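Local structure of SusD-like carbohydrate binding protein (Bacteroides vulgatus, 3LEW) at residues A[200-205]-A[230-235]; A[125-130]-A[254-259]; A[319-324]-A[424-429]; A[294-297]-A[302-305]. The protein probably binds carbohydrate at the cell outer membrane, as a member of the SusD family of nutrient-binding proteins. All coordinates share one frame; numbering follows the deposited sequence. Where two conformers were deposited one is given.

Contact 1 (A[200-205]-A[230-235]); sequences IDNEVV and LAKDNY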
loop_
_atom_site.group_PDB
_atom_site.type_symbol
_atom_site.label_atom_id
_atom_site.label_comp_id
_atom_site.label_asym_id
_atom_site.label_seq_id
_atom_site.Cartn_x
_atom_site.Cartn_y
_atom_site.Cartn_z
ATOM N N ILE A 200 -11.332 -11.814 5.554
ATOM C CA ILE A 200 -11.369 -12.024 4.117
ATOM C C ILE A 200 -12.636 -12.791 3.715
ATOM O O ILE A 200 -12.853 -13.924 4.126
ATOM C CB ILE A 200 -10.091 -12.831 3.673
ATOM C CG1 ILE A 200 -8.827 -12.076 4.068
ATOM C CG2 ILE A 200 -10.162 -13.173 2.191
ATOM C CD1 ILE A 200 -7.550 -12.830 3.706
ATOM N N ASP A 201 -13.465 -12.196 2.871
ATOM C CA ASP A 201 -14.629 -12.855 2.305
ATOM C C ASP A 201 -14.462 -12.879 0.778
ATOM O O ASP A 201 -13.365 -12.610 0.263
ATOM C CB ASP A 201 -15.953 -12.210 2.744
ATOM C CG ASP A 201 -16.151 -10.813 2.201
ATOM O OD1 ASP A 201 -15.215 -10.300 1.516
ATOM O OD2 ASP A 201 -17.224 -10.188 2.510
ATOM N N ASN A 202 -15.500 -13.316 0.083
ATOM C CA ASN A 202 -15.439 -13.421 -1.382
ATOM C C ASN A 202 -15.057 -12.081 -2.008
ATOM O O ASN A 202 -14.222 -12.062 -2.882
ATOM C CB ASN A 202 -16.750 -14.003 -1.938
ATOM C CG ASN A 202 -16.670 -14.339 -3.469
ATOM O OD1 ASN A 202 -16.340 -15.474 -3.865
ATOM N ND2 ASN A 202 -16.973 -13.377 -4.278
ATOM N N GLU A 203 -15.666 -10.984 -1.576
ATOM C CA GLU A 203 -15.345 -9.667 -2.129
ATOM C C GLU A 203 -13.872 -9.280 -1.944
ATOM O O GLU A 203 -13.227 -8.747 -2.859
ATOM C CB GLU A 203 -16.277 -8.601 -1.535
ATOM C CG GLU A 203 -15.941 -7.220 -2.039
ATOM C CD GLU A 203 -16.862 -6.126 -1.538
ATOM O OE1 GLU A 203 -17.720 -6.397 -0.697
ATOM O OE2 GLU A 203 -16.700 -4.986 -1.999
ATOM N N VAL A 204 -13.342 -9.524 -0.746
ATOM C CA VAL A 204 -11.942 -9.231 -0.458
ATOM C C VAL A 204 -11.048 -10.024 -1.394
ATOM O O VAL A 204 -10.138 -9.462 -1.998
ATOM C CB VAL A 204 -11.540 -9.451 1.020
ATOM C CG1 VAL A 204 -10.009 -9.189 1.237
ATOM C CG2 VAL A 204 -12.368 -8.557 1.980
ATOM N N VAL A 205 -11.336 -11.327 -1.569
ATOM C CA VAL A 205 -10.551 -12.147 -2.511
ATOM C C VAL A 205 -10.593 -11.569 -3.952
ATOM O O VAL A 205 -9.561 -11.465 -4.603
ATOM C CB VAL A 205 -10.981 -13.608 -2.485
ATOM C CG1 VAL A 205 -10.169 -14.419 -3.525
ATOM C CG2 VAL A 205 -10.775 -14.225 -1.055
ATOM N N LEU A 230 -17.197 -5.163 -8.839
ATOM C CA LEU A 230 -18.036 -3.973 -8.996
ATOM C C LEU A 230 -19.513 -4.301 -9.200
ATOM O O LEU A 230 -20.378 -3.476 -8.837
ATOM C CB LEU A 230 -17.522 -3.106 -10.137
ATOM C CG LEU A 230 -16.162 -2.450 -9.944
ATOM C CD1 LEU A 230 -15.631 -1.812 -11.255
ATOM C CD2 LEU A 230 -16.204 -1.420 -8.793
ATOM N N ALA A 231 -19.802 -5.491 -9.745
ATOM C CA ALA A 231 -21.206 -5.964 -9.898
ATOM C C ALA A 231 -21.846 -6.219 -8.536
ATOM O O ALA A 231 -23.055 -6.163 -8.413
ATOM C CB ALA A 231 -21.287 -7.208 -10.775
ATOM N N LYS A 232 -21.029 -6.508 -7.531
ATOM C CA LYS A 232 -21.480 -6.743 -6.147
ATOM C C LYS A 232 -21.392 -5.494 -5.265
ATOM O O LYS A 232 -22.111 -5.399 -4.284
ATOM C CB LYS A 232 -20.579 -7.793 -5.478
ATOM C CG LYS A 232 -20.754 -9.212 -5.955
ATOM C CD LYS A 232 -19.556 -10.063 -5.440
ATOM C CE LYS A 232 -19.964 -11.472 -5.078
ATOM N NZ LYS A 232 -19.544 -12.483 -6.100
ATOM N N ASP A 233 -20.441 -4.592 -5.549
ATOM C CA ASP A 233 -20.151 -3.467 -4.682
ATOM C C ASP A 233 -19.472 -2.347 -5.466
ATOM O O ASP A 233 -18.303 -2.465 -5.802
ATOM C CB ASP A 233 -19.254 -3.907 -3.521
ATOM C CG ASP A 233 -18.978 -2.782 -2.511
ATOM O OD1 ASP A 233 -19.631 -1.690 -2.592
ATOM O OD2 ASP A 233 -18.091 -2.997 -1.620
ATOM N N ASN A 234 -20.211 -1.288 -5.776
ATOM C CA ASN A 234 -19.666 -0.177 -6.581
ATOM C C ASN A 234 -19.737 1.159 -5.849
ATOM O O ASN A 234 -19.601 2.237 -6.447
ATOM C CB ASN A 234 -20.346 -0.167 -7.969
ATOM C CG ASN A 234 -21.758 0.379 -7.950
ATOM O OD1 ASN A 234 -22.298 0.736 -9.008
ATOM N ND2 ASN A 234 -22.372 0.438 -6.790
ATOM N N TYR A 235 -19.858 1.074 -4.524
ATOM C CA TYR A 235 -20.018 2.244 -3.671
ATOM C C TYR A 235 -18.786 3.151 -3.706
ATOM O O TYR A 235 -17.648 2.690 -3.608
ATOM C CB TYR A 235 -20.239 1.845 -2.225
ATOM C CG TYR A 235 -20.503 3.010 -1.319
ATOM C CD1 TYR A 235 -21.754 3.575 -1.259
ATOM C CD2 TYR A 235 -19.504 3.558 -0.505
ATOM C CE1 TYR A 235 -22.026 4.655 -0.425
ATOM C CE2 TYR A 235 -19.780 4.656 0.357
ATOM C CZ TYR A 235 -21.047 5.181 0.400
ATOM O OH TYR A 235 -21.399 6.269 1.203
#

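Contact 2 (A[125-130]-A[254-259]); sequences RGFLYL and WIWGHA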
loop_
_atom_site.group_PDB
_atom_site.type_symbol
_atom_site.label_atom_id
_atom_site.label_comp_id
_atom_site.label_asym_id
_atom_site.label_seq_id
_atom_site.Cartn_x
_atom_site.Cartn_y
_atom_site.Cartn_z
ATOM N N ARG A 125 -2.038 -15.846 2.400
ATOM C CA ARG A 125 -0.743 -16.262 1.855
ATOM C C ARG A 125 -0.512 -15.615 0.483
ATOM O O ARG A 125 0.587 -15.066 0.183
ATOM C CB ARG A 125 -0.631 -17.767 1.783
ATOM C CG ARG A 125 0.771 -18.228 1.433
ATOM C CD ARG A 125 0.884 -19.750 1.412
ATOM N NE ARG A 125 0.327 -20.358 0.196
ATOM C CZ ARG A 125 0.211 -21.685 -0.004
ATOM N NH1 ARG A 125 0.536 -22.553 0.941
ATOM N NH2 ARG A 125 -0.274 -22.155 -1.134
ATOM N N GLY A 126 -1.538 -15.652 -0.371
ATOM C CA GLY A 126 -1.448 -15.004 -1.673
ATOM C C GLY A 126 -1.151 -13.516 -1.597
ATOM O O GLY A 126 -0.360 -12.958 -2.401
ATOM N N PHE A 127 -1.784 -12.835 -0.643
ATOM C CA PHE A 127 -1.529 -11.412 -0.395
ATOM C C PHE A 127 -0.066 -11.132 -0.028
ATOM O O PHE A 127 0.505 -10.131 -0.486
ATOM C CB PHE A 127 -2.436 -10.897 0.716
ATOM C CG PHE A 127 -2.184 -9.456 1.125
ATOM C CD1 PHE A 127 -2.606 -8.400 0.329
ATOM C CD2 PHE A 127 -1.576 -9.151 2.304
ATOM C CE1 PHE A 127 -2.401 -7.066 0.701
ATOM C CE2 PHE A 127 -1.366 -7.823 2.660
ATOM C CZ PHE A 127 -1.800 -6.803 1.873
ATOM N N LEU A 128 0.524 -12.021 0.766
ATOM C CA LEU A 128 1.899 -11.838 1.213
ATOM C C LEU A 128 2.863 -12.152 0.058
ATOM O O LEU A 128 3.863 -11.451 -0.140
ATOM C CB LEU A 128 2.206 -12.638 2.478
ATOM C CG LEU A 128 1.418 -12.137 3.713
ATOM C CD1 LEU A 128 1.550 -13.173 4.889
ATOM C CD2 LEU A 128 1.806 -10.692 4.081
ATOM N N TYR A 129 2.549 -13.130 -0.776
ATOM C CA TYR A 129 3.379 -13.332 -2.017
ATOM C C TYR A 129 3.227 -12.154 -3.000
ATOM O O TYR A 129 4.167 -11.811 -3.727
ATOM C CB TYR A 129 3.129 -14.680 -2.681
ATOM C CG TYR A 129 3.798 -15.818 -1.940
ATOM C CD1 TYR A 129 5.171 -15.834 -1.736
ATOM C CD2 TYR A 129 3.042 -16.861 -1.382
ATOM C CE1 TYR A 129 5.794 -16.839 -1.010
ATOM C CE2 TYR A 129 3.665 -17.898 -0.666
ATOM C CZ TYR A 129 5.044 -17.860 -0.453
ATOM O OH TYR A 129 5.692 -18.841 0.282
ATOM N N LEU A 130 2.052 -11.505 -3.029
ATOM C CA LEU A 130 1.877 -10.293 -3.839
ATOM C C LEU A 130 2.799 -9.170 -3.342
ATOM O O LEU A 130 3.416 -8.441 -4.122
ATOM C CB LEU A 130 0.435 -9.812 -3.842
ATOM C CG LEU A 130 0.115 -8.494 -4.542
ATOM C CD1 LEU A 130 0.517 -8.603 -6.020
ATOM C CD2 LEU A 130 -1.375 -8.139 -4.422
ATOM N N TRP A 254 -14.542 1.188 2.290
ATOM C CA TRP A 254 -13.426 0.332 2.700
ATOM C C TRP A 254 -13.850 -1.118 2.553
ATOM O O TRP A 254 -14.736 -1.592 3.251
ATOM C CB TRP A 254 -12.984 0.581 4.132
ATOM C CG TRP A 254 -12.368 1.891 4.449
ATOM C CD1 TRP A 254 -12.640 3.123 3.875
ATOM C CD2 TRP A 254 -11.421 2.142 5.499
ATOM N NE1 TRP A 254 -11.903 4.114 4.505
ATOM C CE2 TRP A 254 -11.162 3.544 5.510
ATOM C CE3 TRP A 254 -10.777 1.322 6.438
ATOM C CZ2 TRP A 254 -10.305 4.127 6.428
ATOM C CZ3 TRP A 254 -9.939 1.908 7.382
ATOM C CH2 TRP A 254 -9.698 3.313 7.350
ATOM N N ILE A 255 -13.169 -1.822 1.665
ATOM C CA ILE A 255 -13.339 -3.258 1.488
ATOM C C ILE A 255 -12.563 -4.030 2.544
ATOM O O ILE A 255 -13.045 -5.033 3.055
ATOM C CB ILE A 255 -12.852 -3.664 0.092
ATOM C CG1 ILE A 255 -13.743 -2.989 -0.969
ATOM C CG2 ILE A 255 -12.890 -5.173 -0.074
ATOM C CD1 ILE A 255 -13.219 -3.167 -2.400
ATOM N N TRP A 256 -11.395 -3.512 2.917
ATOM C CA TRP A 256 -10.494 -4.217 3.790
ATOM C C TRP A 256 -9.724 -3.223 4.608
ATOM O O TRP A 256 -9.181 -2.241 4.066
ATOM C CB TRP A 256 -9.516 -5.042 2.933
ATOM C CG TRP A 256 -8.844 -6.217 3.574
ATOM C CD1 TRP A 256 -9.317 -7.008 4.592
ATOM C CD2 TRP A 256 -7.655 -6.862 3.106
ATOM N NE1 TRP A 256 -8.474 -8.068 4.812
ATOM C CE2 TRP A 256 -7.425 -7.980 3.942
ATOM C CE3 TRP A 256 -6.725 -6.572 2.101
ATOM C CZ2 TRP A 256 -6.309 -8.820 3.785
ATOM C CZ3 TRP A 256 -5.635 -7.391 1.977
ATOM C CH2 TRP A 256 -5.434 -8.492 2.813
ATOM N N GLY A 257 -9.647 -3.483 5.900
ATOM C CA GLY A 257 -8.910 -2.625 6.770
ATOM C C GLY A 257 -8.740 -3.190 8.164
ATOM O O GLY A 257 -9.394 -4.162 8.553
ATOM N N HIS A 258 -7.879 -2.563 8.936
ATOM C CA HIS A 258 -7.505 -3.046 10.279
ATOM C C HIS A 258 -8.011 -2.071 11.362
ATOM O O HIS A 258 -7.572 -0.917 11.437
ATOM C CB HIS A 258 -5.987 -3.232 10.341
ATOM C CG HIS A 258 -5.456 -3.709 11.652
ATOM N ND1 HIS A 258 -5.813 -4.913 12.207
ATOM C CD2 HIS A 258 -4.555 -3.151 12.500
ATOM C CE1 HIS A 258 -5.172 -5.063 13.360
ATOM N NE2 HIS A 258 -4.393 -4.019 13.552
ATOM N N ALA A 259 -8.923 -2.528 12.199
ATOM C CA ALA A 259 -9.513 -1.673 13.251
ATOM C C ALA A 259 -8.531 -1.513 14.414
ATOM O O ALA A 259 -7.627 -2.340 14.625
ATOM C CB ALA A 259 -10.820 -2.269 13.778
#

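Contact 3 (A[319-324]-A[424-429]); sequences AAYVWM and YPEGPI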
loop_
_atom_site.group_PDB
_atom_site.type_symbol
_atom_site.label_atom_id
_atom_site.label_comp_id
_atom_site.label_asym_id
_atom_site.label_seq_id
_atom_site.Cartn_x
_atom_site.Cartn_y
_atom_site.Cartn_z
ATOM N N ALA A 319 7.047 30.000 14.073
ATOM C CA ALA A 319 7.372 29.042 13.006
ATOM C C ALA A 319 7.849 29.766 11.743
ATOM O O ALA A 319 7.185 30.700 11.287
ATOM C CB ALA A 319 6.153 28.200 12.686
ATOM N N ALA A 320 9.000 29.354 11.203
ATOM C CA ALA A 320 9.570 29.966 9.993
ATOM C C ALA A 320 8.897 29.462 8.710
ATOM O O ALA A 320 8.859 30.200 7.734
ATOM C CB ALA A 320 11.088 29.708 9.884
ATOM N N TYR A 321 8.429 28.207 8.704
ATOM C CA TYR A 321 7.927 27.598 7.480
ATOM C C TYR A 321 6.487 27.164 7.588
ATOM O O TYR A 321 6.009 26.788 8.675
ATOM C CB TYR A 321 8.759 26.352 7.189
ATOM C CG TYR A 321 10.144 26.653 6.657
ATOM C CD1 TYR A 321 10.369 26.808 5.291
ATOM C CD2 TYR A 321 11.228 26.755 7.510
ATOM C CE1 TYR A 321 11.642 27.108 4.790
ATOM C CE2 TYR A 321 12.506 27.024 7.015
ATOM C CZ TYR A 321 12.702 27.205 5.648
ATOM O OH TYR A 321 13.969 27.464 5.143
ATOM N N VAL A 322 5.820 27.135 6.438
ATOM C CA VAL A 322 4.632 26.340 6.256
ATOM C C VAL A 322 5.007 25.183 5.304
ATOM O O VAL A 322 5.874 25.333 4.441
ATOM C CB VAL A 322 3.446 27.158 5.686
ATOM C CG1 VAL A 322 2.934 28.132 6.722
ATOM C CG2 VAL A 322 3.811 27.922 4.414
ATOM N N TRP A 323 4.357 24.039 5.493
ATOM C CA TRP A 323 4.470 22.909 4.599
ATOM C C TRP A 323 3.063 22.655 4.063
ATOM O O TRP A 323 2.073 23.050 4.691
ATOM C CB TRP A 323 4.949 21.668 5.345
ATOM C CG TRP A 323 6.286 21.787 6.051
ATOM C CD1 TRP A 323 6.619 22.651 7.046
ATOM C CD2 TRP A 323 7.453 21.005 5.799
ATOM N NE1 TRP A 323 7.910 22.467 7.429
ATOM C CE2 TRP A 323 8.442 21.434 6.709
ATOM C CE3 TRP A 323 7.743 19.947 4.936
ATOM C CZ2 TRP A 323 9.733 20.883 6.739
ATOM C CZ3 TRP A 323 9.038 19.379 4.976
ATOM C CH2 TRP A 323 9.999 19.846 5.881
HETATM N N MSE A 324 2.949 21.958 2.941
HETATM C CA MSE A 324 1.641 21.630 2.392
HETATM C C MSE A 324 1.125 20.379 3.127
HETATM O O MSE A 324 1.782 19.344 3.116
HETATM C CB MSE A 324 1.739 21.459 0.867
HETATM C CG MSE A 324 0.389 21.157 0.145
HETATM SE SE MSE A 324 -0.728 22.688 -0.105
HETATM C CE MSE A 324 0.348 23.559 -1.432
ATOM N N TYR A 424 10.262 23.685 -5.182
ATOM C CA TYR A 424 9.276 24.743 -4.943
ATOM C C TYR A 424 9.950 25.960 -4.327
ATOM O O TYR A 424 10.794 25.812 -3.437
ATOM C CB TYR A 424 8.156 24.194 -4.028
ATOM C CG TYR A 424 6.889 25.024 -4.085
ATOM C CD1 TYR A 424 5.978 24.874 -5.137
ATOM C CD2 TYR A 424 6.640 26.001 -3.150
ATOM C CE1 TYR A 424 4.878 25.659 -5.252
ATOM C CE2 TYR A 424 5.536 26.780 -3.239
ATOM C CZ TYR A 424 4.633 26.603 -4.295
ATOM O OH TYR A 424 3.512 27.386 -4.351
ATOM N N PRO A 425 9.593 27.184 -4.776
ATOM C CA PRO A 425 10.238 28.352 -4.154
ATOM C C PRO A 425 9.894 28.497 -2.664
ATOM O O PRO A 425 8.880 27.941 -2.175
ATOM C CB PRO A 425 9.714 29.544 -4.974
ATOM C CG PRO A 425 8.439 29.096 -5.562
ATOM C CD PRO A 425 8.558 27.582 -5.759
ATOM N N GLU A 426 10.774 29.193 -1.951
ATOM C CA GLU A 426 10.606 29.466 -0.534
ATOM C C GLU A 426 9.682 30.622 -0.178
ATOM O O GLU A 426 9.321 30.781 0.987
ATOM C CB GLU A 426 11.978 29.712 0.108
ATOM C CG GLU A 426 12.808 28.445 0.237
ATOM C CD GLU A 426 13.891 28.569 1.329
ATOM O OE1 GLU A 426 14.533 29.652 1.399
ATOM O OE2 GLU A 426 14.074 27.604 2.109
ATOM N N GLY A 427 9.300 31.450 -1.148
ATOM C CA GLY A 427 8.427 32.586 -0.849
ATOM C C GLY A 427 9.256 33.702 -0.219
ATOM O O GLY A 427 10.317 34.036 -0.735
ATOM N N PRO A 428 8.794 34.279 0.905
ATOM C CA PRO A 428 7.618 33.939 1.698
ATOM C C PRO A 428 6.289 34.288 1.037
ATOM O O PRO A 428 6.260 34.997 0.047
ATOM C CB PRO A 428 7.806 34.793 2.958
ATOM C CG PRO A 428 8.496 36.020 2.445
ATOM C CD PRO A 428 9.468 35.485 1.431
ATOM N N ILE A 429 5.214 33.784 1.620
ATOM C CA ILE A 429 3.857 34.038 1.187
ATOM C C ILE A 429 3.081 34.562 2.388
ATOM O O ILE A 429 3.556 34.467 3.520
ATOM C CB ILE A 429 3.162 32.738 0.719
ATOM C CG1 ILE A 429 2.980 31.779 1.908
ATOM C CG2 ILE A 429 3.982 32.097 -0.409
ATOM C CD1 ILE A 429 2.066 30.615 1.649
#

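Contact 4 (A[294-297]-A[302-305]); sequences DLFE and RKEM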
loop_
_atom_site.group_PDB
_atom_site.type_symbol
_atom_site.label_atom_id
_atom_site.label_comp_id
_atom_site.label_asym_id
_atom_site.label_seq_id
_atom_site.Cartn_x
_atom_site.Cartn_y
_atom_site.Cartn_z
ATOM N N ASP A 294 -1.598 21.002 -7.828
ATOM C CA ASP A 294 -1.872 21.392 -9.206
ATOM C C ASP A 294 -2.379 20.282 -10.132
ATOM O O ASP A 294 -2.801 20.571 -11.270
ATOM C CB ASP A 294 -0.604 22.009 -9.821
ATOM C CG ASP A 294 -0.214 23.306 -9.161
ATOM O OD1 ASP A 294 -1.127 23.980 -8.607
ATOM O OD2 ASP A 294 0.998 23.658 -9.227
ATOM N N LEU A 295 -2.313 19.032 -9.698
ATOM C CA LEU A 295 -2.891 17.932 -10.444
ATOM C C LEU A 295 -4.411 17.893 -10.387
ATOM O O LEU A 295 -5.010 17.131 -11.158
ATOM C CB LEU A 295 -2.337 16.588 -9.963
ATOM C CG LEU A 295 -0.816 16.380 -10.015
ATOM C CD1 LEU A 295 -0.413 14.963 -9.538
ATOM C CD2 LEU A 295 -0.300 16.657 -11.435
ATOM N N PHE A 296 -5.026 18.691 -9.493
ATOM C CA PHE A 296 -6.458 18.711 -9.273
ATOM C C PHE A 296 -7.096 19.916 -9.921
ATOM O O PHE A 296 -6.544 21.019 -9.884
ATOM C CB PHE A 296 -6.793 18.720 -7.765
ATOM C CG PHE A 296 -6.287 17.513 -7.019
ATOM C CD1 PHE A 296 -4.972 17.434 -6.589
ATOM C CD2 PHE A 296 -7.128 16.443 -6.763
ATOM C CE1 PHE A 296 -4.495 16.281 -5.943
ATOM C CE2 PHE A 296 -6.677 15.344 -6.100
ATOM C CZ PHE A 296 -5.362 15.262 -5.671
ATOM N N GLU A 297 -8.267 19.715 -10.518
ATOM C CA GLU A 297 -9.072 20.826 -11.009
ATOM C C GLU A 297 -9.871 21.491 -9.873
ATOM O O GLU A 297 -10.373 20.838 -8.973
ATOM C CB GLU A 297 -10.053 20.361 -12.101
ATOM C CG GLU A 297 -9.433 19.822 -13.363
ATOM C CD GLU A 297 -9.223 18.312 -13.326
ATOM O OE1 GLU A 297 -10.010 17.624 -12.664
ATOM O OE2 GLU A 297 -8.257 17.818 -13.940
ATOM N N ARG A 302 -11.093 17.058 -3.267
ATOM C CA ARG A 302 -9.818 16.626 -2.731
ATOM C C ARG A 302 -8.789 17.778 -2.703
ATOM O O ARG A 302 -7.876 17.785 -1.843
ATOM C CB ARG A 302 -9.286 15.401 -3.488
ATOM C CG ARG A 302 -10.249 14.196 -3.437
ATOM C CD ARG A 302 -9.851 13.083 -4.390
ATOM N NE ARG A 302 -9.951 13.546 -5.790
ATOM C CZ ARG A 302 -9.583 12.813 -6.838
ATOM N NH1 ARG A 302 -9.189 11.547 -6.674
ATOM N NH2 ARG A 302 -9.677 13.310 -8.070
ATOM N N LYS A 303 -8.946 18.714 -3.628
ATOM C CA LYS A 303 -8.014 19.829 -3.784
ATOM C C LYS A 303 -8.093 20.743 -2.546
ATOM O O LYS A 303 -7.081 21.286 -2.111
ATOM C CB LYS A 303 -8.316 20.610 -5.053
ATOM C CG LYS A 303 -7.225 21.585 -5.450
ATOM C CD LYS A 303 -7.573 22.336 -6.718
ATOM C CE LYS A 303 -6.326 22.973 -7.332
ATOM N NZ LYS A 303 -6.621 23.609 -8.639
ATOM N N GLU A 304 -9.281 20.823 -1.953
ATOM C CA GLU A 304 -9.618 21.601 -0.742
ATOM C C GLU A 304 -8.891 21.091 0.492
ATOM O O GLU A 304 -8.732 21.806 1.487
ATOM C CB GLU A 304 -11.138 21.492 -0.435
ATOM C CG GLU A 304 -12.069 21.808 -1.621
ATOM C CD GLU A 304 -13.555 21.781 -1.259
ATOM O OE1 GLU A 304 -13.915 21.377 -0.145
ATOM O OE2 GLU A 304 -14.367 22.156 -2.102
HETATM N N MSE A 305 -8.533 19.802 0.456
HETATM C CA MSE A 305 -7.893 19.103 1.585
HETATM C C MSE A 305 -6.362 19.338 1.642
HETATM O O MSE A 305 -5.681 18.888 2.580
HETATM C CB MSE A 305 -8.215 17.608 1.513
HETATM C CG MSE A 305 -9.713 17.410 1.669
HETATM SE SE MSE A 305 -10.305 15.681 1.068
HETATM C CE MSE A 305 -9.108 14.691 1.995
HETATM O O HOH W 1 -4.404 24.862 -9.208
#

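Contact 1 (A[200-205]-A[230-235])
Glu203 and Asp233 press their carboxylates together across the open end of a helical hairpin, where helix 202-215 starts and helix 219-232 has just ended, in a SusD-family protein of the TPR clan. This is the tight part. Glu203 CG stands anti to the backbone N (chi1 178°) and the chain runs on extended, carrying its carboxylate out to Asp233, whose side chain it crosses at about a right angle. Glu203 OE2 lies 2.5 Å from Asp233 OD2, and the two carboxylate planes are turned 85° apart. Two acidic oxygens this near probably share a proton, since two full negative charges would repel. The approach also brings Glu203 OE2 to 3.2 Å from Asp233 CB. Ile255 of strand 254-258 packs against Glu203, and Val346 of helix 346-359 against Asp233. The Lys232 side is looser and exposed: its bent chain crosses the side chain of Asn202, itself buried, and its ammonium is held chiefly by a salt bridge to Glu190. At the start of helix 202-215 Asp201 is the N-cap; its OD1 accepts from Val204 N at 3.0 Å, met nearly along the C-O axis.

Contact 2 (A[125-130]-A[254-259])
Gly126 O is gripped twice: by Leu130 N at 2.9 Å, in the regular pattern of helix 111-135, and by Ser177 OG of helix 170-187. The next residue, Phe127, points toward the short strand 254-258, and its ring face receives the edge of Trp256. Phe127 has CG anti to its own N (chi1 176°), which sends the ring out from the helix, and Trp256 swings its indole in to meet it. The result is a T-shaped pair. The six-membered ring of Trp256 stands edge-on to Phe127, with planes at 81° and centroids 4.8 Å apart. Trp256 CH2 sits over the middle of the phenyl, 3.7 Å above its plane, while Trp256 CZ3 comes to 3.5 Å from Phe127 CE1. Trp256 belongs to a classic beta bulge, paired together with Ile255 opposite Met344 of strand 341-345, and its ring also meets Trp30. An alanine in place of Phe127 is likely to open a gap beside Trp256 CZ3 and CH2 and leave the indole edge without the face that helps set its tilt. The indole's polar atom looks elsewhere, since NE1 is bonded to His198 O. What crosses between helix and strand is therefore purely aromatic, with weakly positive ring hydrogens set against the electron-rich phenyl face in a buried setting.

Contact 3 (A[319-324]-A[424-429])
Tyr321 and Glu426 both hold CG beside the backbone N and anti to the carbonyl carbon (chi1 -75° and -72°), and these torsions bring Tyr321 OH and Glu426 OE2 together, the side chains crossing at a slant with ring and carboxylate planes well apart. Tyr321 OH donates to Glu426 OE2 at 3.0 Å. The carboxylate oxygen lies near the plane of the phenol ring, at its edge, but the hydroxyl approaches from above the carboxylate plane, 39° out of it. Glu426 reaches this far because its chain is extended beyond CG. This polar link lies toward the surface, and both of its side chains also touch Lys446. The second link is apolar and further in: Val322 CG2 lies 4.2 Å from Ile429 CD1, a light van der Waals touch, and both residues lean on Trp308. Between Glu426 and Ile429 the chain turns through Gly427, at positive phi, and a cis peptide bond before Pro428. The segments do not pair as neighbouring strands. Strand 440-448 runs between 321-326 and 429-434, parallel to the first and antiparallel to the second, so the side chains reach over a middle strand of a mixed four-stranded sheet within the SusD-family region.

Contact 4 (A[294-297]-A[302-305])
Polar bonds between the segments centre on Lys303, which donates from NZ to Phe296 O at 2.9 Å. The C=O...N angle is 144° and the donor is tilted 35° from the carbonyl plane, so the ammonium meets the oxygen off the C=O direction and out of that plane. Lys303 runs out extended, its CG opposite the backbone N (chi1 -167°), and slides past Phe296 in the opposite direction to bring its ammonium to that oxygen. NZ also forms a salt bridge with Asp298 and gives a bond of 2.6 Å to water 1, which in turn makes a weak link to Asp294 OD1. The nonpolar packing starts from the same pair: Lys303 CB lies 3.6 Å from Phe296 CB. A methionine in place of Lys303 would probably leave Asp298 without its counter-charge and Phe296 O without its donor. The rest is packing of the Phe296 ring edge on the flat of the Arg302 guanidinium, CE2 of the ring standing 3.7 Å from Arg302 NE with the planes almost perpendicular, while Arg302 CB comes equally close to CE2. Salt bridges to Asp300, Glu397 and Glu401 hold the guanidinium in place. The whole turn lies between strands 286-288 and 306-309, with helix 387-401 against Phe296 and Arg302, and helix 239-242 against Arg302.

The four contacts form two groups. Contacts 1 and 2 lie 13 Å apart between centres and touch: Ile255 and Trp256 of strand 254-258 pack against helix 202-215, and contact 1 is nested along the chain inside the loop closed by contact 2. Contacts 4 and 3 follow in series, with centres 19 Å apart and nearest atoms about 6 Å apart. Segment 302-305 runs directly into strand 306-309, which pairs with strand 321-326 of contact 3. Contacts 1 and 3 lie about 43 Å apart between centres, on opposite sides of the chain's centre. A mostly helical body, which includes the two-stranded 254-258/341-345 sheet, is joined in one chain to the region of the four-stranded mixed sheet.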